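CurH (PDB 3KG7) probably catalyses the dehydration of a beta-hydroxyacyl polyketide intermediate during curacin biosynthesis, serving as the dehydratase domain of one polyketide synthase module. Local coordinates at residues T152-Y157 against R210-F216; Y164-A170 against D206-R210; E179-I185 against R243-E249. One frame throughout, in Å; residues are numbered along the deposited sequence.

Contact 1: residues T152-Y157 against R210-F216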
loop_
_atom_site.group_PDB
_atom_site.type_symbol
_atom_site.label_atom_id
_atom_site.label_comp_id
_atom_site.label_asym_id
_atom_site.label_seq_id
_atom_site.Cartn_x
_atom_site.Cartn_y
_atom_site.Cartn_z
ATOM N N THR C 152 -17.921 -41.906 -7.541
ATOM C CA THR C 152 -19.307 -41.565 -7.222
ATOM C C THR C 152 -19.429 -40.085 -6.862
ATOM O O THR C 152 -20.409 -39.432 -7.232
ATOM C CB THR C 152 -19.861 -42.434 -6.071
ATOM O OG1 THR C 152 -19.158 -43.682 -6.023
ATOM C CG2 THR C 152 -21.350 -42.708 -6.273
ATOM N N LEU C 153 -18.420 -39.567 -6.160
ATOM C CA LEU C 153 -18.371 -38.162 -5.767
ATOM C C LEU C 153 -18.047 -37.253 -6.951
ATOM O O LEU C 153 -18.642 -36.179 -7.096
ATOM C CB LEU C 153 -17.329 -37.936 -4.657
ATOM C CG LEU C 153 -17.476 -38.598 -3.282
ATOM C CD1 LEU C 153 -16.202 -38.397 -2.477
ATOM C CD2 LEU C 153 -18.672 -38.048 -2.523
ATOM N N THR C 154 -17.094 -37.683 -7.782
ATOM C CA THR C 154 -16.662 -36.910 -8.956
ATOM C C THR C 154 -17.848 -36.640 -9.878
ATOM O O THR C 154 -17.957 -35.564 -10.466
ATOM C CB THR C 154 -15.537 -37.630 -9.761
ATOM O OG1 THR C 154 -14.594 -38.232 -8.860
ATOM C CG2 THR C 154 -14.794 -36.636 -10.665
ATOM N N GLU C 155 -18.737 -37.620 -9.985
ATOM C CA GLU C 155 -19.929 -37.490 -10.813
ATOM C C GLU C 155 -20.905 -36.466 -10.240
ATOM O O GLU C 155 -21.498 -35.688 -10.988
ATOM C CB GLU C 155 -20.595 -38.852 -11.023
ATOM C CG GLU C 155 -19.910 -39.691 -12.107
ATOM C CD GLU C 155 -20.233 -41.180 -11.988
ATOM O OE1 GLU C 155 -19.867 -41.789 -10.953
ATOM O OE2 GLU C 155 -20.837 -41.745 -12.933
ATOM N N ILE C 156 -21.051 -36.453 -8.917
ATOM C CA ILE C 156 -21.920 -35.484 -8.257
ATOM C C ILE C 156 -21.441 -34.061 -8.536
ATOM O O ILE C 156 -22.241 -33.193 -8.896
ATOM C CB ILE C 156 -22.052 -35.781 -6.741
ATOM C CG1 ILE C 156 -23.245 -36.714 -6.505
ATOM C CG2 ILE C 156 -22.192 -34.486 -5.918
ATOM C CD1 ILE C 156 -23.366 -37.221 -5.080
ATOM N N TYR C 157 -20.136 -33.839 -8.395
ATOM C CA TYR C 157 -19.542 -32.538 -8.679
ATOM C C TYR C 157 -19.731 -32.155 -10.138
ATOM O O TYR C 157 -20.138 -31.034 -10.439
ATOM C CB TYR C 157 -18.058 -32.537 -8.335
ATOM C CG TYR C 157 -17.751 -32.948 -6.917
ATOM C CD1 TYR C 157 -18.624 -32.600 -5.839
ATOM C CD2 TYR C 157 -16.579 -33.662 -6.636
ATOM C CE1 TYR C 157 -18.337 -32.978 -4.523
ATOM C CE2 TYR C 157 -16.273 -34.034 -5.323
ATOM C CZ TYR C 157 -17.163 -33.693 -4.273
ATOM O OH TYR C 157 -16.864 -34.071 -2.986
ATOM N N ARG C 210 -16.192 -30.607 0.925
ATOM C CA ARG C 210 -16.620 -31.431 -0.206
ATOM C C ARG C 210 -17.625 -32.550 0.104
ATOM O O ARG C 210 -18.108 -33.205 -0.818
ATOM C CB ARG C 210 -15.402 -32.011 -0.931
ATOM C CG ARG C 210 -14.625 -30.995 -1.732
ATOM C CD ARG C 210 -13.362 -31.592 -2.314
ATOM N NE ARG C 210 -12.442 -30.548 -2.771
ATOM C CZ ARG C 210 -11.228 -30.767 -3.278
ATOM N NH1 ARG C 210 -10.758 -32.002 -3.411
ATOM N NH2 ARG C 210 -10.473 -29.745 -3.650
ATOM N N LEU C 211 -17.937 -32.779 1.381
ATOM C CA LEU C 211 -18.847 -33.876 1.739
ATOM C C LEU C 211 -19.761 -33.592 2.928
ATOM O O LEU C 211 -19.362 -32.972 3.923
ATOM C CB LEU C 211 -18.077 -35.187 1.961
ATOM C CG LEU C 211 -18.844 -36.487 2.252
ATOM C CD1 LEU C 211 -19.731 -36.915 1.086
ATOM C CD2 LEU C 211 -17.885 -37.606 2.622
ATOM N N THR C 212 -20.992 -34.080 2.799
ATOM C CA THR C 212 -22.030 -33.960 3.803
ATOM C C THR C 212 -22.748 -35.306 3.793
ATOM O O THR C 212 -22.808 -35.942 2.738
ATOM C CB THR C 212 -23.039 -32.856 3.416
ATOM O OG1 THR C 212 -22.387 -31.842 2.641
ATOM C CG2 THR C 212 -23.645 -32.219 4.652
ATOM N N PRO C 213 -23.278 -35.760 4.957
ATOM C CA PRO C 213 -24.102 -36.980 5.048
ATOM C C PRO C 213 -25.107 -37.165 3.898
ATOM O O PRO C 213 -25.419 -38.302 3.518
ATOM C CB PRO C 213 -24.856 -36.787 6.366
ATOM C CG PRO C 213 -23.937 -35.988 7.202
ATOM C CD PRO C 213 -23.091 -35.143 6.287
ATOM N N ASP C 214 -25.583 -36.048 3.348
ATOM C CA ASP C 214 -26.626 -36.036 2.327
ATOM C C ASP C 214 -26.163 -35.374 1.027
ATOM O O ASP C 214 -26.863 -34.528 0.471
ATOM C CB ASP C 214 -27.857 -35.303 2.873
ATOM C CG ASP C 214 -27.559 -33.856 3.244
ATOM O OD1 ASP C 214 -26.664 -33.611 4.084
ATOM O OD2 ASP C 214 -28.223 -32.962 2.684
ATOM N N LEU C 215 -24.989 -35.768 0.538
ATOM C CA LEU C 215 -24.421 -35.169 -0.674
ATOM C C LEU C 215 -25.098 -35.661 -1.965
ATOM O O LEU C 215 -25.021 -35.004 -3.003
ATOM C CB LEU C 215 -22.902 -35.382 -0.730
ATOM C CG LEU C 215 -22.092 -34.399 -1.588
ATOM C CD1 LEU C 215 -21.667 -33.169 -0.775
ATOM C CD2 LEU C 215 -20.879 -35.085 -2.196
ATOM N N PHE C 216 -25.768 -36.806 -1.891
ATOM C CA PHE C 216 -26.537 -37.338 -3.023
ATOM C C PHE C 216 -27.883 -36.621 -3.182
ATOM O O PHE C 216 -28.659 -36.933 -4.089
ATOM C CB PHE C 216 -26.749 -38.852 -2.866
ATOM C CG PHE C 216 -25.474 -39.655 -2.920
ATOM C CD1 PHE C 216 -24.723 -39.881 -1.767
ATOM C CD2 PHE C 216 -25.022 -40.186 -4.125
ATOM C CE1 PHE C 216 -23.539 -40.618 -1.815
ATOM C CE2 PHE C 216 -23.840 -40.927 -4.183
ATOM C CZ PHE C 216 -23.097 -41.142 -3.024
#
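Leu215 is the centre of this buried patch, pointing from the loop toward helix 150-159. Its CD2 lies 3.7 Å from Leu153 CD2, 4.0 Å from Ile156 CG2 and 4.0 Å from Tyr157 CE1, so three side chains of the helix close round a single methyl group. Leu211 extends the cluster, its CD1 3.9 Å from Leu153 CD2. Toward the exposed side, Phe216 spreads its ring against the helix: Ile156 CD1 sits over one face in a CH-pi contact, 3.9 Å from the ring centroid, while Thr152 CG2 meets the ring edge 3.7 Å from Phe216 CE2. The helical residues involved, Thr152, Leu153, Ile156 and Tyr157, follow the three-and-four spacing that puts them on one flank of the helix. In this double hotdog domain the helix is thus packed against the irregular segment 210-216, which leads from helix 202-207 toward strand 225-236; the two segments bury 370 Å² between them. At the polar edge Tyr157 OH donates a hydrogen bond of 2.6 Å to the backbone Arg210 O, tying the start of the loop to the helix. The guanidinium of Arg210 turns elsewhere, bonding to Leu168 O and stacking on Tyr164.

Contact 2: residues Y164-A170 against D206-R210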
loop_
_atom_site.group_PDB
_atom_site.type_symbol
_atom_site.label_atom_id
_atom_site.label_comp_id
_atom_site.label_asym_id
_atom_site.label_seq_id
_atom_site.Cartn_x
_atom_site.Cartn_y
_atom_site.Cartn_z
ATOM N N TYR C 164 -12.612 -31.086 -10.239
ATOM C CA TYR C 164 -11.371 -30.921 -9.495
ATOM C C TYR C 164 -10.215 -31.561 -10.262
ATOM O O TYR C 164 -10.168 -32.777 -10.418
ATOM C CB TYR C 164 -11.488 -31.561 -8.102
ATOM C CG TYR C 164 -12.439 -30.884 -7.123
ATOM C CD1 TYR C 164 -13.610 -31.522 -6.706
ATOM C CD2 TYR C 164 -12.154 -29.626 -6.588
ATOM C CE1 TYR C 164 -14.482 -30.918 -5.794
ATOM C CE2 TYR C 164 -13.022 -29.011 -5.668
ATOM C CZ TYR C 164 -14.180 -29.667 -5.282
ATOM O OH TYR C 164 -15.042 -29.076 -4.384
ATOM N N GLY C 165 -9.288 -30.737 -10.744
ATOM C CA GLY C 165 -8.088 -31.231 -11.412
ATOM C C GLY C 165 -7.032 -31.727 -10.432
ATOM O O GLY C 165 -7.204 -31.597 -9.215
ATOM N N PRO C 166 -5.926 -32.294 -10.958
ATOM C CA PRO C 166 -4.816 -32.905 -10.211
ATOM C C PRO C 166 -4.353 -32.140 -8.964
ATOM O O PRO C 166 -4.003 -32.758 -7.949
ATOM C CB PRO C 166 -3.689 -32.938 -11.248
ATOM C CG PRO C 166 -4.390 -33.133 -12.524
ATOM C CD PRO C 166 -5.690 -32.369 -12.413
HETATM N N MSE C 167 -4.355 -30.812 -9.051
HETATM C CA MSE C 167 -3.859 -29.952 -7.984
HETATM C C MSE C 167 -4.913 -29.662 -6.917
HETATM O O MSE C 167 -4.628 -28.979 -5.923
HETATM C CB MSE C 167 -3.324 -28.660 -8.583
HETATM C CG MSE C 167 -1.835 -28.675 -8.792
HETATM SE SE MSE C 167 -1.233 -27.210 -9.931
HETATM C CE MSE C 167 -0.707 -28.219 -11.524
ATOM N N LEU C 168 -6.120 -30.184 -7.136
ATOM C CA LEU C 168 -7.239 -30.029 -6.207
ATOM C C LEU C 168 -7.666 -31.369 -5.608
ATOM O O LEU C 168 -8.488 -31.418 -4.687
ATOM C CB LEU C 168 -8.434 -29.370 -6.908
ATOM C CG LEU C 168 -8.676 -27.849 -6.884
ATOM C CD1 LEU C 168 -9.125 -27.359 -5.517
ATOM C CD2 LEU C 168 -7.483 -27.057 -7.366
ATOM N N GLN C 169 -7.103 -32.455 -6.128
ATOM C CA GLN C 169 -7.466 -33.802 -5.684
ATOM C C GLN C 169 -6.806 -34.164 -4.359
ATOM O O GLN C 169 -5.850 -34.944 -4.310
ATOM C CB GLN C 169 -7.152 -34.819 -6.776
ATOM C CG GLN C 169 -8.211 -34.833 -7.865
ATOM C CD GLN C 169 -7.735 -35.468 -9.150
ATOM O OE1 GLN C 169 -6.558 -35.388 -9.501
ATOM N NE2 GLN C 169 -8.654 -36.095 -9.869
ATOM N N ALA C 170 -7.337 -33.584 -3.286
ATOM C CA ALA C 170 -6.779 -33.733 -1.940
ATOM C C ALA C 170 -7.505 -34.791 -1.119
ATOM O O ALA C 170 -7.061 -35.140 -0.027
ATOM C CB ALA C 170 -6.798 -32.390 -1.205
ATOM N N ASP C 206 -10.606 -25.966 1.060
ATOM C CA ASP C 206 -11.714 -26.273 0.166
ATOM C C ASP C 206 -12.129 -27.722 0.246
ATOM O O ASP C 206 -13.315 -28.022 0.213
ATOM C CB ASP C 206 -11.441 -25.929 -1.288
ATOM C CG ASP C 206 -12.700 -26.006 -2.109
ATOM O OD1 ASP C 206 -13.631 -25.228 -1.800
ATOM O OD2 ASP C 206 -12.789 -26.871 -3.013
ATOM N N ALA C 207 -11.145 -28.609 0.343
ATOM C CA ALA C 207 -11.391 -30.041 0.447
ATOM C C ALA C 207 -12.283 -30.401 1.628
ATOM O O ALA C 207 -13.047 -31.362 1.571
ATOM C CB ALA C 207 -10.089 -30.779 0.541
ATOM N N CYS C 208 -12.192 -29.626 2.699
ATOM C CA CYS C 208 -12.988 -29.877 3.902
ATOM C C CYS C 208 -14.491 -29.771 3.664
ATOM O O CYS C 208 -15.294 -30.315 4.435
ATOM C CB CYS C 208 -12.577 -28.899 5.001
ATOM S SG CYS C 208 -10.872 -29.124 5.500
ATOM N N THR C 209 -14.856 -29.073 2.591
ATOM C CA THR C 209 -16.226 -28.665 2.369
ATOM C C THR C 209 -16.913 -29.577 1.367
ATOM O O THR C 209 -18.081 -29.363 1.019
ATOM C CB THR C 209 -16.277 -27.222 1.854
ATOM O OG1 THR C 209 -15.814 -27.188 0.503
ATOM C CG2 THR C 209 -15.404 -26.310 2.709
ATOM N N ARG C 210 -16.192 -30.607 0.925
ATOM C CA ARG C 210 -16.620 -31.431 -0.206
ATOM C C ARG C 210 -17.625 -32.550 0.104
ATOM O O ARG C 210 -18.108 -33.205 -0.818
ATOM C CB ARG C 210 -15.402 -32.011 -0.931
ATOM C CG ARG C 210 -14.625 -30.995 -1.732
ATOM C CD ARG C 210 -13.362 -31.592 -2.314
ATOM N NE ARG C 210 -12.442 -30.548 -2.771
ATOM C CZ ARG C 210 -11.228 -30.767 -3.278
ATOM N NH1 ARG C 210 -10.758 -32.002 -3.411
ATOM N NH2 ARG C 210 -10.473 -29.745 -3.650
#
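Arg210 lays its guanidinium over one face of the Tyr164 ring, a cation-pi stack with Arg210 CZ 3.6 Å from the ring centroid and the planes inclined by 30°. In its own plane the same group reaches a backbone carbonyl: NH1 and NH2 of Arg210 both donate to Leu168 O, at 2.7 and 2.8 Å, a forked bond to the carbonyl just before Gln169, the centre of an inverse gamma turn. Asp206 adds weaker ties. Its OD2 forms a long salt bridge with Arg210 NE at 3.7 Å and accepts a weak hydrogen bond from Tyr164 OH at 3.4 Å. The type I turn from Ala207 to Arg210 brings the arginine back beside the aspartate, and Thr209 OG1 braces it by donating to Asp206 O at 2.7 Å. Beside this polar group Ala170 CB meets Ala207 CB at 4.1 Å, small side chains that let the backbones come close. Asp206 also touches His41, consistent with the His-Asp pair that forms the active site of polyketide synthase dehydratases. The contact joins the end of helix 202-207 to the connection between strands 162-164 and 171-176, with Ile185 of strand 181-186 packed against both alanines.

Contact 3: residues E179-I185 against R243-E249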
loop_
_atom_site.group_PDB
_atom_site.type_symbol
_atom_site.label_atom_id
_atom_site.label_comp_id
_atom_site.label_asym_id
_atom_site.label_seq_id
_atom_site.Cartn_x
_atom_site.Cartn_y
_atom_site.Cartn_z
ATOM N N GLU C 179 -26.179 -40.174 9.265
ATOM C CA GLU C 179 -26.148 -38.917 10.005
ATOM C C GLU C 179 -24.809 -38.178 9.917
ATOM O O GLU C 179 -24.763 -36.958 10.094
ATOM C CB GLU C 179 -26.536 -39.151 11.467
ATOM C CG GLU C 179 -27.985 -39.587 11.644
ATOM C CD GLU C 179 -28.411 -39.684 13.104
ATOM O OE1 GLU C 179 -28.900 -40.761 13.514
ATOM O OE2 GLU C 179 -28.262 -38.686 13.843
ATOM N N THR C 180 -23.728 -38.910 9.643
ATOM C CA THR C 180 -22.376 -38.331 9.634
ATOM C C THR C 180 -21.606 -38.581 8.328
ATOM O O THR C 180 -21.964 -39.467 7.546
ATOM C CB THR C 180 -21.520 -38.837 10.837
ATOM O OG1 THR C 180 -21.448 -40.268 10.820
ATOM C CG2 THR C 180 -22.109 -38.379 12.167
ATOM N N SER C 181 -20.554 -37.788 8.103
ATOM C CA SER C 181 -19.632 -37.987 6.979
ATOM C C SER C 181 -18.191 -37.730 7.402
ATOM O O SER C 181 -17.941 -36.934 8.309
ATOM C CB SER C 181 -19.999 -37.085 5.794
ATOM O OG SER C 181 -19.698 -35.722 6.051
ATOM N N LEU C 182 -17.246 -38.395 6.740
ATOM C CA LEU C 182 -15.820 -38.196 7.024
ATOM C C LEU C 182 -14.942 -38.223 5.770
ATOM O O LEU C 182 -15.052 -39.138 4.949
ATOM C CB LEU C 182 -15.321 -39.236 8.035
ATOM C CG LEU C 182 -13.891 -39.105 8.579
ATOM C CD1 LEU C 182 -13.776 -37.981 9.606
ATOM C CD2 LEU C 182 -13.432 -40.425 9.182
ATOM N N LEU C 183 -14.068 -37.224 5.644
ATOM C CA LEU C 183 -13.099 -37.147 4.546
ATOM C C LEU C 183 -11.663 -37.246 5.061
ATOM O O LEU C 183 -11.283 -36.543 6.001
ATOM C CB LEU C 183 -13.254 -35.832 3.769
ATOM C CG LEU C 183 -14.484 -35.586 2.888
ATOM C CD1 LEU C 183 -14.588 -34.122 2.484
ATOM C CD2 LEU C 183 -14.458 -36.467 1.656
ATOM N N GLU C 184 -10.868 -38.117 4.443
ATOM C CA GLU C 184 -9.431 -38.168 4.708
ATOM C C GLU C 184 -8.716 -37.295 3.681
ATOM O O GLU C 184 -8.807 -37.546 2.475
ATOM C CB GLU C 184 -8.913 -39.610 4.661
ATOM C CG GLU C 184 -7.427 -39.765 4.986
ATOM C CD GLU C 184 -6.971 -41.218 5.013
ATOM O OE1 GLU C 184 -7.531 -42.010 5.805
ATOM O OE2 GLU C 184 -6.044 -41.565 4.248
ATOM N N ILE C 185 -8.011 -36.276 4.165
ATOM C CA ILE C 185 -7.438 -35.250 3.300
ATOM C C ILE C 185 -5.916 -35.188 3.418
ATOM O O ILE C 185 -5.377 -35.199 4.525
ATOM C CB ILE C 185 -8.074 -33.876 3.592
ATOM C CG1 ILE C 185 -9.552 -33.896 3.194
ATOM C CG2 ILE C 185 -7.350 -32.766 2.855
ATOM C CD1 ILE C 185 -10.396 -32.870 3.916
ATOM N N ARG C 243 -1.545 -35.046 6.753
ATOM C CA ARG C 243 -2.777 -35.816 6.620
ATOM C C ARG C 243 -3.721 -35.523 7.794
ATOM O O ARG C 243 -3.309 -35.554 8.956
ATOM C CB ARG C 243 -2.434 -37.310 6.538
ATOM C CG ARG C 243 -3.602 -38.267 6.725
ATOM C CD ARG C 243 -3.129 -39.711 6.763
ATOM N NE ARG C 243 -2.697 -40.172 5.445
ATOM C CZ ARG C 243 -2.411 -41.436 5.143
ATOM N NH1 ARG C 243 -2.506 -42.386 6.064
ATOM N NH2 ARG C 243 -2.034 -41.751 3.911
ATOM N N PHE C 244 -4.981 -35.232 7.475
ATOM C CA PHE C 244 -6.004 -34.931 8.481
ATOM C C PHE C 244 -7.397 -35.290 7.970
ATOM O O PHE C 244 -7.546 -35.780 6.848
ATOM C CB PHE C 244 -5.951 -33.459 8.893
ATOM C CG PHE C 244 -6.255 -32.499 7.772
ATOM C CD1 PHE C 244 -7.525 -31.950 7.635
ATOM C CD2 PHE C 244 -5.264 -32.131 6.856
ATOM C CE1 PHE C 244 -7.811 -31.053 6.598
ATOM C CE2 PHE C 244 -5.543 -31.237 5.819
ATOM C CZ PHE C 244 -6.820 -30.697 5.694
ATOM N N TYR C 245 -8.411 -35.029 8.791
ATOM C CA TYR C 245 -9.782 -35.428 8.486
ATOM C C TYR C 245 -10.776 -34.264 8.550
ATOM O O TYR C 245 -10.578 -33.298 9.297
ATOM C CB TYR C 245 -10.223 -36.556 9.430
ATOM C CG TYR C 245 -9.367 -37.807 9.342
ATOM C CD1 TYR C 245 -9.684 -38.831 8.448
ATOM C CD2 TYR C 245 -8.239 -37.966 10.156
ATOM C CE1 TYR C 245 -8.904 -39.974 8.359
ATOM C CE2 TYR C 245 -7.449 -39.111 10.074
ATOM C CZ TYR C 245 -7.789 -40.107 9.170
ATOM O OH TYR C 245 -7.019 -41.241 9.082
ATOM N N ALA C 246 -11.838 -34.364 7.757
ATOM C CA ALA C 246 -12.955 -33.429 7.831
ATOM C C ALA C 246 -14.191 -34.211 8.241
ATOM O O ALA C 246 -14.575 -35.170 7.566
ATOM C CB ALA C 246 -13.168 -32.736 6.499
ATOM N N TYR C 247 -14.810 -33.794 9.342
ATOM C CA TYR C 247 -15.874 -34.553 9.993
ATOM C C TYR C 247 -17.156 -33.720 10.072
ATOM O O TYR C 247 -17.157 -32.624 10.627
ATOM C CB TYR C 247 -15.382 -34.964 11.392
ATOM C CG TYR C 247 -16.259 -35.916 12.169
ATOM C CD1 TYR C 247 -16.772 -37.076 11.582
ATOM C CD2 TYR C 247 -16.547 -35.679 13.516
ATOM C CE1 TYR C 247 -17.572 -37.960 12.307
ATOM C CE2 TYR C 247 -17.348 -36.566 14.255
ATOM C CZ TYR C 247 -17.852 -37.696 13.639
ATOM O OH TYR C 247 -18.641 -38.566 14.348
ATOM N N VAL C 248 -18.238 -34.234 9.494
ATOM C CA VAL C 248 -19.539 -33.562 9.556
ATOM C C VAL C 248 -20.490 -34.401 10.409
ATOM O O VAL C 248 -20.721 -35.575 10.115
ATOM C CB VAL C 248 -20.126 -33.300 8.140
ATOM C CG1 VAL C 248 -21.459 -32.556 8.222
ATOM C CG2 VAL C 248 -19.138 -32.517 7.291
ATOM N N GLU C 249 -21.029 -33.794 11.465
ATOM C CA GLU C 249 -21.807 -34.524 12.475
ATOM C C GLU C 249 -23.310 -34.580 12.202
ATOM O O GLU C 249 -23.980 -35.516 12.639
ATOM C CB GLU C 249 -21.539 -33.958 13.873
ATOM C CG GLU C 249 -20.163 -34.317 14.422
ATOM C CD GLU C 249 -19.693 -33.378 15.524
ATOM O OE1 GLU C 249 -20.351 -33.306 16.585
ATOM O OE2 GLU C 249 -18.651 -32.716 15.338
#
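Six backbone hydrogen bonds hold these two strands side by side, paired reciprocally at three positions. Ser181 N donates to Val248 O and Val248 N to Ser181 O, both at 3.0 Å; Leu183 N to Ala246 O and Ala246 N to Leu183 O, both at 2.9 Å; Ile185 N to Phe244 O at 2.8 Å and Phe244 N to Ile185 O at 3.0 Å. Leu182 with Tyr247 and Glu184 with Tyr245 are the non-hydrogen-bonded pairs between them. The strand axes run antiparallel at 163°, 4.6 Å apart, the regular pairing of an antiparallel sheet. A long salt bridge, 3.8 Å from Glu184 OE2 to Arg243 NE, acts through charge alone, since the oxygen lies well out of the guanidinium plane.

Side chains alternate between the two faces. On one, Leu182 bridges two tyrosines, its CD1 3.8 Å from Tyr245 CB and 3.7 Å from Tyr247 CD1. On the other, Ile185 leans on Phe244, with Ile185 CB over the ring face 4.2 Å from the centroid, and Ile185 CD1 reaches Ala246 CB at 3.8 Å; Leu183 CB and Ala246 CB are 4.1 Å apart.

Within the large sheet of the double hotdog fold, strand 171-176 flanks 181-186 on its other edge and strand 260-268 flanks 243-255. Helix 138-144 packs on the face of Leu182, Tyr245 and Tyr247, whereas Pro213 of the loop after helix 202-207 touches Ser181 and Val248 on the opposite face.

The three contacts lie close together in the second half of the chain, their centres about 12 Å (contacts 1 and 2), 13 Å (1 and 3) and 14 Å (2 and 3) apart. Contact 2 is nested within the loop closed by contact 1, and the two share Arg210; contact 3 crosses both along the chain. Helix 202-207 and its following turn and loop run beside the sheet, where Ala207 O comes 3.3 Å from Leu183 CD1 and Leu211 O 3.4 Å from Val248 CG2. Contact 3 is part of the sheet of the second hotdog, and the segment running on from Asp206, a probable active-site residue, lies against it and takes part in the other two contacts.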